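Local coordinates for protein pseudouridine synthase (Pyrococcus abyssi, PDB 2AUS) that probably converts uridine to pseudouridine in RNA, at residues Ile19-Lys24 / Pro272-Leu277; Pro29-Pro34 / Trp329-Trp334; Leu250-Ile255 / Ala288-Lys293. All coordinates share one frame; numbering follows the deposited sequence.

Contact 1 (Ile19-Lys24 / Pro272-Leu277); sequences IVKDDK and PGIVKL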
loop_
_atom_site.group_PDB
_atom_site.type_symbol
_atom_site.label_atom_id
_atom_site.label_comp_id
_atom_site.label_asym_id
_atom_site.label_seq_id
_atom_site.Cartn_x
_atom_site.Cartn_y
_atom_site.Cartn_z
ATOM N N ILE A 19 23.438 -32.245 -31.602
ATOM C CA ILE A 19 24.421 -32.904 -32.441
ATOM C C ILE A 19 25.723 -33.078 -31.665
ATOM O O ILE A 19 26.326 -32.102 -31.217
ATOM C CB ILE A 19 24.685 -32.088 -33.720
ATOM C CG1 ILE A 19 23.364 -31.869 -34.466
ATOM C CG2 ILE A 19 25.693 -32.813 -34.605
ATOM C CD1 ILE A 19 23.493 -31.056 -35.724
ATOM N N VAL A 20 26.138 -34.330 -31.503
ATOM C CA VAL A 20 27.352 -34.651 -30.764
ATOM C C VAL A 20 28.599 -34.590 -31.630
ATOM O O VAL A 20 28.705 -35.258 -32.656
ATOM C CB VAL A 20 27.264 -36.049 -30.128
ATOM C CG1 VAL A 20 28.541 -36.354 -29.379
ATOM C CG2 VAL A 20 26.082 -36.114 -29.190
ATOM N N LYS A 21 29.548 -33.776 -31.195
ATOM C CA LYS A 21 30.802 -33.605 -31.907
ATOM C C LYS A 21 31.833 -34.561 -31.295
ATOM O O LYS A 21 32.568 -35.234 -32.014
ATOM C CB LYS A 21 31.246 -32.144 -31.772
ATOM C CG LYS A 21 32.417 -31.703 -32.638
ATOM C CD LYS A 21 32.678 -30.214 -32.412
ATOM C CE LYS A 21 33.984 -29.742 -33.036
ATOM N NZ LYS A 21 33.960 -29.786 -34.518
ATOM N N ASP A 22 31.860 -34.636 -29.964
ATOM C CA ASP A 22 32.801 -35.495 -29.246
ATOM C C ASP A 22 32.053 -36.555 -28.440
ATOM O O ASP A 22 31.668 -36.305 -27.297
ATOM C CB ASP A 22 33.655 -34.650 -28.291
ATOM C CG ASP A 22 34.822 -35.432 -27.689
ATOM O OD1 ASP A 22 34.662 -36.636 -27.386
ATOM O OD2 ASP A 22 35.904 -34.832 -27.500
ATOM N N ASP A 23 31.874 -37.742 -29.022
ATOM C CA ASP A 23 31.145 -38.832 -28.364
ATOM C C ASP A 23 31.816 -39.389 -27.113
ATOM O O ASP A 23 31.161 -40.026 -26.287
ATOM C CB ASP A 23 30.927 -40.008 -29.327
ATOM C CG ASP A 23 30.394 -39.579 -30.676
ATOM O OD1 ASP A 23 29.554 -38.656 -30.721
ATOM O OD2 ASP A 23 30.812 -40.180 -31.693
ATOM N N LYS A 24 33.118 -39.162 -26.974
ATOM C CA LYS A 24 33.848 -39.694 -25.829
ATOM C C LYS A 24 33.976 -38.761 -24.629
ATOM O O LYS A 24 34.403 -39.192 -23.558
ATOM C CB LYS A 24 35.251 -40.130 -26.273
ATOM C CG LYS A 24 35.270 -41.115 -27.434
ATOM C CD LYS A 24 34.703 -42.469 -27.032
ATOM C CE LYS A 24 34.731 -43.440 -28.213
ATOM N NZ LYS A 24 34.255 -44.808 -27.841
ATOM N N PRO A 272 37.335 -26.376 -30.536
ATOM C CA PRO A 272 37.904 -27.577 -29.907
ATOM C C PRO A 272 37.317 -27.912 -28.533
ATOM O O PRO A 272 37.448 -29.037 -28.059
ATOM C CB PRO A 272 39.395 -27.241 -29.810
ATOM C CG PRO A 272 39.613 -26.325 -30.969
ATOM C CD PRO A 272 38.404 -25.425 -30.898
ATOM N N GLY A 273 36.688 -26.932 -27.894
ATOM C CA GLY A 273 36.110 -27.166 -26.584
ATOM C C GLY A 273 34.673 -27.661 -26.619
ATOM O O GLY A 273 34.116 -28.037 -25.587
ATOM N N ILE A 274 34.076 -27.677 -27.805
ATOM C CA ILE A 274 32.689 -28.109 -27.964
ATOM C C ILE A 274 32.514 -29.627 -27.993
ATOM O O ILE A 274 33.201 -30.328 -28.729
ATOM C CB ILE A 274 32.100 -27.523 -29.256
ATOM C CG1 ILE A 274 32.206 -25.995 -29.214
ATOM C CG2 ILE A 274 30.662 -27.985 -29.436
ATOM C CD1 ILE A 274 31.788 -25.317 -30.499
ATOM N N VAL A 275 31.587 -30.130 -27.186
ATOM C CA VAL A 275 31.312 -31.562 -27.136
ATOM C C VAL A 275 30.080 -31.866 -27.993
ATOM O O VAL A 275 30.096 -32.762 -28.832
ATOM C CB VAL A 275 31.059 -32.025 -25.688
ATOM C CG1 VAL A 275 30.516 -33.455 -25.678
ATOM C CG2 VAL A 275 32.362 -31.941 -24.889
ATOM N N LYS A 276 29.019 -31.104 -27.770
ATOM C CA LYS A 276 27.780 -31.268 -28.512
ATOM C C LYS A 276 27.045 -29.931 -28.481
ATOM O O LYS A 276 27.329 -29.078 -27.631
ATOM C CB LYS A 276 26.930 -32.363 -27.866
ATOM C CG LYS A 276 26.661 -32.122 -26.399
ATOM C CD LYS A 276 26.158 -33.376 -25.700
ATOM C CE LYS A 276 25.878 -33.093 -24.239
ATOM N NZ LYS A 276 25.421 -34.311 -23.530
ATOM N N LEU A 277 26.108 -29.747 -29.406
ATOM C CA LEU A 277 25.348 -28.508 -29.486
ATOM C C LEU A 277 24.014 -28.666 -30.206
ATOM O O LEU A 277 23.774 -29.657 -30.890
ATOM C CB LEU A 277 26.162 -27.403 -30.178
ATOM C CG LEU A 277 27.132 -27.628 -31.352
ATOM C CD1 LEU A 277 26.730 -28.791 -32.226
ATOM C CD2 LEU A 277 27.210 -26.332 -32.161
#
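V275 O is the best-held polar atom, gripped by two backbone N-H groups. K21 N reaches V275 O at 2.6 Å, along a bent bond (145° at the hydrogen). D22 N lies 2.8 Å from V275 O, on a lone pair, and its bond is straighter (165°). Both donors sit in the plane of the carbonyl. The double grip falls just after strand 18-20 ends, and it ties the turn that follows to V275. On its other edge, strand 274-278 meets strand 252-255. There V275 and K276 both face W254, a classic beta bulge.

I19 and L277 form an antiparallel hydrogen-bonded pair. I19 N points almost straight (177°) at L277 O, at 2.7 Å. The return bond, L277 N to I19 O, is 3.0 Å long, and its donor stands above the carbonyl plane. V20 and K276 make the next, non-hydrogen-bonded pair. Their side chains lie side by side and point the same way, with V20 CG2 4.1 Å from K276 CB. K276 CG takes the crowded position between backbone N and carbonyl carbon. The chain then runs extended, and K276 makes a cation-pi contact with W254.

K21 crosses I274 obliquely, and its CD comes within 3.7 Å of I274 O. Its chain bends at the last torsion, and NZ bonds to M309 O and R312 O. On the face of I19 and L277, I19 CB meets L277 CD1 at 4.2 Å. Both residues also touch helix 306-311.

Strand 18-20 thus adds an outer strand to the sheet of the PUA domain. The four hydrogen bonds of the join run from backbone to backbone, so it probably depends more on chain path than on side-chain identity.

Contact 2 (Pro29-Pro34 / Trp329-Trp334); sequences PKWGFP and WYPKLW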
loop_
_atom_site.group_PDB
_atom_site.type_symbol
_atom_site.label_atom_id
_atom_site.label_comp_id
_atom_site.label_asym_id
_atom_site.label_seq_id
_atom_site.Cartn_x
_atom_site.Cartn_y
_atom_site.Cartn_z
ATOM N N PRO A 29 33.044 -35.762 -11.960
ATOM C CA PRO A 29 31.960 -35.657 -10.976
ATOM C C PRO A 29 32.292 -34.790 -9.771
ATOM O O PRO A 29 31.393 -34.325 -9.077
ATOM C CB PRO A 29 31.693 -37.116 -10.591
ATOM C CG PRO A 29 33.036 -37.763 -10.775
ATOM C CD PRO A 29 33.522 -37.151 -12.076
ATOM N N LYS A 30 33.578 -34.557 -9.524
ATOM C CA LYS A 30 33.982 -33.741 -8.384
ATOM C C LYS A 30 33.914 -32.252 -8.700
ATOM O O LYS A 30 33.824 -31.423 -7.797
ATOM C CB LYS A 30 35.407 -34.102 -7.948
ATOM C CG LYS A 30 35.598 -35.568 -7.568
ATOM C CD LYS A 30 34.686 -35.972 -6.416
ATOM C CE LYS A 30 34.811 -37.456 -6.105
ATOM N NZ LYS A 30 33.895 -37.852 -4.997
ATOM N N TRP A 31 33.961 -31.911 -9.984
ATOM C CA TRP A 31 33.909 -30.510 -10.380
ATOM C C TRP A 31 32.488 -30.048 -10.663
ATOM O O TRP A 31 31.758 -30.673 -11.430
ATOM C CB TRP A 31 34.787 -30.285 -11.607
ATOM C CG TRP A 31 36.252 -30.498 -11.315
ATOM C CD1 TRP A 31 36.835 -30.630 -10.084
ATOM C CD2 TRP A 31 37.318 -30.552 -12.267
ATOM N NE1 TRP A 31 38.194 -30.759 -10.211
ATOM C CE2 TRP A 31 38.521 -30.714 -11.542
ATOM C CE3 TRP A 31 37.377 -30.477 -13.667
ATOM C CZ2 TRP A 31 39.768 -30.802 -12.165
ATOM C CZ3 TRP A 31 38.625 -30.564 -14.290
ATOM C CH2 TRP A 31 39.799 -30.725 -13.536
ATOM N N GLY A 32 32.095 -28.949 -10.030
ATOM C CA GLY A 32 30.758 -28.429 -10.239
ATOM C C GLY A 32 29.691 -29.236 -9.530
ATOM O O GLY A 32 29.983 -29.994 -8.602
ATOM N N PHE A 33 28.448 -29.067 -9.970
ATOM C CA PHE A 33 27.318 -29.765 -9.368
ATOM C C PHE A 33 26.179 -29.886 -10.353
ATOM O O PHE A 33 26.059 -29.081 -11.274
ATOM C CB PHE A 33 26.716 -28.977 -8.194
ATOM C CG PHE A 33 27.701 -28.545 -7.157
ATOM C CD1 PHE A 33 27.851 -29.268 -5.979
ATOM C CD2 PHE A 33 28.433 -27.374 -7.326
ATOM C CE1 PHE A 33 28.733 -28.833 -4.983
ATOM C CE2 PHE A 33 29.313 -26.933 -6.346
ATOM C CZ PHE A 33 29.457 -27.660 -5.164
ATOM N N PRO A 34 25.341 -30.924 -10.196
ATOM C CA PRO A 34 24.210 -31.030 -11.115
ATOM C C PRO A 34 23.437 -29.774 -10.672
ATOM O O PRO A 34 23.297 -29.527 -9.470
ATOM C CB PRO A 34 23.525 -32.311 -10.662
ATOM C CG PRO A 34 24.684 -33.159 -10.217
ATOM C CD PRO A 34 25.533 -32.176 -9.437
ATOM N N TRP A 329 34.950 -23.876 -9.670
ATOM C CA TRP A 329 34.253 -25.133 -9.913
ATOM C C TRP A 329 35.017 -26.057 -10.845
ATOM O O TRP A 329 35.105 -27.248 -10.589
ATOM C CB TRP A 329 32.842 -24.867 -10.446
ATOM C CG TRP A 329 31.928 -24.279 -9.398
ATOM C CD1 TRP A 329 32.276 -23.864 -8.136
ATOM C CD2 TRP A 329 30.528 -24.003 -9.536
ATOM N NE1 TRP A 329 31.183 -23.342 -7.491
ATOM C CE2 TRP A 329 30.099 -23.408 -8.329
ATOM C CE3 TRP A 329 29.599 -24.182 -10.569
ATOM C CZ2 TRP A 329 28.777 -23.009 -8.119
ATOM C CZ3 TRP A 329 28.285 -23.783 -10.359
ATOM C CH2 TRP A 329 27.891 -23.196 -9.144
ATOM N N TYR A 330 35.561 -25.508 -11.925
ATOM C CA TYR A 330 36.346 -26.291 -12.883
ATOM C C TYR A 330 37.671 -25.535 -12.946
ATOM O O TYR A 330 37.970 -24.837 -13.915
ATOM C CB TYR A 330 35.666 -26.306 -14.258
ATOM C CG TYR A 330 34.375 -27.102 -14.292
ATOM C CD1 TYR A 330 34.339 -28.382 -14.847
ATOM C CD2 TYR A 330 33.195 -26.577 -13.764
ATOM C CE1 TYR A 330 33.158 -29.121 -14.879
ATOM C CE2 TYR A 330 32.006 -27.307 -13.785
ATOM C CZ TYR A 330 32.000 -28.581 -14.345
ATOM O OH TYR A 330 30.854 -29.335 -14.338
ATOM N N PRO A 331 38.491 -25.686 -11.906
ATOM C CA PRO A 331 39.789 -25.014 -11.793
ATOM C C PRO A 331 40.851 -25.305 -12.832
ATOM O O PRO A 331 40.949 -26.418 -13.348
ATOM C CB PRO A 331 40.254 -25.426 -10.404
ATOM C CG PRO A 331 39.794 -26.849 -10.344
ATOM C CD PRO A 331 38.365 -26.737 -10.877
ATOM N N LYS A 332 41.644 -24.285 -13.138
ATOM C CA LYS A 332 42.768 -24.461 -14.036
ATOM C C LYS A 332 43.865 -24.973 -13.114
ATOM O O LYS A 332 44.155 -24.357 -12.081
ATOM C CB LYS A 332 43.202 -23.135 -14.660
ATOM C CG LYS A 332 42.376 -22.714 -15.852
ATOM C CD LYS A 332 43.062 -21.589 -16.590
ATOM C CE LYS A 332 42.241 -21.113 -17.769
ATOM N NZ LYS A 332 42.946 -20.014 -18.485
ATOM N N LEU A 333 44.448 -26.110 -13.464
ATOM C CA LEU A 333 45.505 -26.706 -12.662
ATOM C C LEU A 333 46.775 -26.812 -13.499
ATOM O O LEU A 333 46.798 -27.508 -14.514
ATOM C CB LEU A 333 45.077 -28.095 -12.188
ATOM C CG LEU A 333 43.752 -28.145 -11.423
ATOM C CD1 LEU A 333 43.326 -29.592 -11.198
ATOM C CD2 LEU A 333 43.912 -27.420 -10.092
ATOM N N TRP A 334 47.822 -26.109 -13.078
ATOM C CA TRP A 334 49.098 -26.125 -13.791
ATOM C C TRP A 334 50.079 -27.068 -13.085
ATOM O O TRP A 334 50.590 -27.998 -13.753
ATOM C CB TRP A 334 49.703 -24.710 -13.857
ATOM C CG TRP A 334 48.706 -23.596 -13.644
ATOM C CD1 TRP A 334 48.179 -23.183 -12.450
ATOM C CD2 TRP A 334 48.098 -22.780 -14.653
ATOM N NE1 TRP A 334 47.280 -22.160 -12.654
ATOM C CE2 TRP A 334 47.212 -21.892 -13.996
ATOM C CE3 TRP A 334 48.216 -22.709 -16.049
ATOM C CZ2 TRP A 334 46.444 -20.949 -14.689
ATOM C CZ3 TRP A 334 47.450 -21.767 -16.739
ATOM C CH2 TRP A 334 46.577 -20.901 -16.055
ATOM O OXT TRP A 334 50.323 -26.855 -11.873
#
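This contact joins two irregular loops by CH-pi contacts and a T-shaped aromatic pair. Segment 329-334 is the C-terminal tail that follows strand 316-323 of the PUA sheet. Segment 29-34 belongs to the N-terminal part of the chain. W31 does most of the work. Its CB lies 3.2 Å from W329 O. The same CB sits over the face of the Y330 ring, 4.0 Å from the centroid and 20° off the normal, a CH-pi contact. CG is anti to the carbonyl carbon, and both CG and CD1 pass near W329 O. Further along, W31 CE3 approaches Y330 CD1 at 3.9 Å. P331 CD covers one face of the indole. It stands 4.0 Å from the centroid of the W31 five-membered ring, almost on its normal (8° off). At the tip, W31 CZ2 meets L333 CD1 at 3.9 Å, end to end.

G32 passes close to the Y330 ring, its CA 3.9 Å from Y330 CE2. Its phi is positive, and a CB here would run into that ring. Y330 OH bonds to E295 OE1 and K293 NZ. K293 NZ also bonds to W31 O, and E295 OE2 takes the N-H of F33. The two opposite charges probably polarise the phenol and help fix the ring. An alanine at Y330 would remove the ring face under W31 CB and the hydroxyl held by E295 and K293, and would probably loosen the tail against the 29-34 loop.

W329 packs beside R38 and L42. F33 turns its ring edge to the face of W329, with the planes at 81° and the centroid of F33 5.5 Å from that of the W329 six-membered ring. The closest atoms of this pair are F33 CE2 and W329 CE2, 4.1 Å apart.

Contact 3 (Leu250-Ile255 / Ala288-Lys293); sequences LPKIWI and AIMTLK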
loop_
_atom_site.group_PDB
_atom_site.type_symbol
_atom_site.label_atom_id
_atom_site.label_comp_id
_atom_site.label_asym_id
_atom_site.label_seq_id
_atom_site.Cartn_x
_atom_site.Cartn_y
_atom_site.Cartn_z
ATOM N N LEU A 250 16.849 -21.324 -24.810
ATOM C CA LEU A 250 17.951 -20.880 -25.655
ATOM C C LEU A 250 18.732 -22.022 -26.278
ATOM O O LEU A 250 18.789 -23.120 -25.733
ATOM C CB LEU A 250 18.952 -20.034 -24.864
ATOM C CG LEU A 250 18.545 -18.704 -24.242
ATOM C CD1 LEU A 250 19.791 -18.057 -23.661
ATOM C CD2 LEU A 250 17.903 -17.809 -25.282
ATOM N N PRO A 251 19.339 -21.774 -27.448
ATOM C CA PRO A 251 20.142 -22.786 -28.142
ATOM C C PRO A 251 21.357 -22.993 -27.226
ATOM O O PRO A 251 21.892 -22.024 -26.673
ATOM C CB PRO A 251 20.546 -22.080 -29.437
ATOM C CG PRO A 251 19.477 -21.047 -29.630
ATOM C CD PRO A 251 19.262 -20.534 -28.241
ATOM N N LYS A 252 21.802 -24.227 -27.057
ATOM C CA LYS A 252 22.932 -24.466 -26.175
ATOM C C LYS A 252 24.139 -25.109 -26.821
ATOM O O LYS A 252 24.028 -25.765 -27.853
ATOM C CB LYS A 252 22.481 -25.336 -25.000
ATOM C CG LYS A 252 21.393 -24.704 -24.173
ATOM C CD LYS A 252 20.817 -25.680 -23.172
ATOM C CE LYS A 252 19.668 -25.043 -22.411
ATOM N NZ LYS A 252 19.072 -25.989 -21.431
ATOM N N ILE A 253 25.294 -24.905 -26.193
ATOM C CA ILE A 253 26.553 -25.497 -26.635
ATOM C C ILE A 253 27.175 -26.091 -25.375
ATOM O O ILE A 253 27.433 -25.381 -24.406
ATOM C CB ILE A 253 27.515 -24.440 -27.227
ATOM C CG1 ILE A 253 26.872 -23.794 -28.457
ATOM C CG2 ILE A 253 28.860 -25.105 -27.615
ATOM C CD1 ILE A 253 27.679 -22.648 -29.047
ATOM N N TRP A 254 27.385 -27.401 -25.386
ATOM C CA TRP A 254 27.956 -28.111 -24.252
ATOM C C TRP A 254 29.465 -28.259 -24.440
ATOM O O TRP A 254 29.935 -28.718 -25.478
ATOM C CB TRP A 254 27.278 -29.477 -24.125
ATOM C CG TRP A 254 25.860 -29.394 -23.628
ATOM C CD1 TRP A 254 25.445 -29.491 -22.328
ATOM C CD2 TRP A 254 24.667 -29.255 -24.423
ATOM N NE1 TRP A 254 24.075 -29.430 -22.267
ATOM C CE2 TRP A 254 23.571 -29.280 -23.535
ATOM C CE3 TRP A 254 24.423 -29.103 -25.801
ATOM C CZ2 TRP A 254 22.233 -29.179 -23.975
ATOM C CZ3 TRP A 254 23.095 -29.002 -26.247
ATOM C CH2 TRP A 254 22.016 -29.034 -25.329
ATOM N N ILE A 255 30.232 -27.880 -23.428
ATOM C CA ILE A 255 31.678 -27.934 -23.563
ATOM C C ILE A 255 32.422 -28.828 -22.595
ATOM O O ILE A 255 31.905 -29.205 -21.541
ATOM C CB ILE A 255 32.264 -26.515 -23.480
ATOM C CG1 ILE A 255 32.028 -25.932 -22.081
ATOM C CG2 ILE A 255 31.594 -25.636 -24.537
ATOM C CD1 ILE A 255 32.680 -24.592 -21.851
ATOM N N ALA A 288 23.632 -20.282 -24.978
ATOM C CA ALA A 288 24.032 -20.568 -23.611
ATOM C C ALA A 288 25.099 -21.655 -23.676
ATOM O O ALA A 288 24.885 -22.691 -24.290
ATOM C CB ALA A 288 22.831 -21.042 -22.799
ATOM N N ILE A 289 26.249 -21.399 -23.059
ATOM C CA ILE A 289 27.349 -22.352 -23.020
ATOM C C ILE A 289 27.144 -23.186 -21.762
ATOM O O ILE A 289 27.033 -22.639 -20.664
ATOM C CB ILE A 289 28.697 -21.642 -22.913
ATOM C CG1 ILE A 289 28.908 -20.739 -24.140
ATOM C CG2 ILE A 289 29.805 -22.677 -22.743
ATOM C CD1 ILE A 289 30.227 -20.018 -24.131
ATOM N N MET A 290 27.113 -24.505 -21.923
ATOM C CA MET A 290 26.849 -25.391 -20.799
ATOM C C MET A 290 27.959 -26.383 -20.522
ATOM O O MET A 290 28.700 -26.769 -21.428
ATOM C CB MET A 290 25.569 -26.198 -21.072
ATOM C CG MET A 290 24.365 -25.394 -21.586
ATOM S SD MET A 290 23.667 -24.181 -20.461
ATOM C CE MET A 290 22.809 -25.210 -19.289
ATOM N N THR A 291 28.053 -26.817 -19.268
ATOM C CA THR A 291 29.036 -27.830 -18.919
ATOM C C THR A 291 28.330 -29.143 -19.244
ATOM O O THR A 291 27.117 -29.161 -19.500
ATOM C CB THR A 291 29.338 -27.904 -17.416
ATOM O OG1 THR A 291 28.157 -28.345 -16.730
ATOM C CG2 THR A 291 29.809 -26.555 -16.860
ATOM N N LEU A 292 29.078 -30.240 -19.196
ATOM C CA LEU A 292 28.509 -31.552 -19.465
ATOM C C LEU A 292 27.523 -31.986 -18.377
ATOM O O LEU A 292 26.860 -33.010 -18.517
ATOM C CB LEU A 292 29.631 -32.588 -19.630
ATOM C CG LEU A 292 30.451 -32.305 -20.897
ATOM C CD1 LEU A 292 31.642 -33.258 -21.034
ATOM C CD2 LEU A 292 29.521 -32.424 -22.084
ATOM N N LYS A 293 27.424 -31.215 -17.298
ATOM C CA LYS A 293 26.477 -31.533 -16.230
ATOM C C LYS A 293 25.266 -30.617 -16.378
ATOM O O LYS A 293 24.434 -30.528 -15.490
ATOM C CB LYS A 293 27.112 -31.317 -14.853
ATOM C CG LYS A 293 28.331 -32.191 -14.570
ATOM C CD LYS A 293 28.790 -32.015 -13.118
ATOM C CE LYS A 293 30.116 -32.736 -12.864
ATOM N NZ LYS A 293 31.223 -32.178 -13.706
HETATM O O HOH W 1 31.842 -29.781 -18.973
#
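W254 and M290 lie side by side and point the same way. M290 CB sits over one face of the indole, 3.5 Å from W254 CD1. K252 CB covers part of the same face. The M290 chain is bent beyond CG, and K252 crosses it obliquely, with K252 CD 3.9 Å from M290 CG. At the indole edge T291 O lies in the ring plane, 3.3 Å from W254 CD1. W254 NE1 bonds to D294 OD1, which helps fix the turn of the ring.

These residues sit on strands 252-255 and 286-291, parallel neighbours in the mixed sheet of the PUA domain. The short strand segments are inclined at 33°. Four backbone bonds join them, from A288 N to P251 O, I253 N to A288 O, M290 N to I253 O and I255 N to M290 O.

On the other face I255 and I289 cross obliquely. I255 CG1 takes the crowded position between backbone N and carbonyl carbon. Its CD1 then lies 3.6 Å from I289 CG2. Both side chains also touch L269.

Past the strands, L292 CG packs 3.5 Å from I255 O. One water bridges the gap, donating to I255 O at 2.6 Å and accepting from L292 N at 2.8 Å. T291 OG1 accepts from K293 N at 3.0 Å, closing an ST turn, and also hydrogen-bonds to E295 OE1.

How the contacts relate
Contact 3 is the buried one, while contacts 1 and 2 are partly buried and lie farther from the chain centre. Contacts 1 and 3 hold the same sheet: strands 274-278 and 252-255 are neighbours, joined by V275 N to W254 O and by W254 N to K276 O. Contact 1 adds an antiparallel outer strand, and contact 3 a parallel pair further in. Both rest on backbone bonds. Contact 2 has no strand, and its segments meet through rings and apolar groups. It meets contact 3 at K293. Contacts 1 and 2 do not touch, yet each brings N-terminal chain onto the C-terminal region.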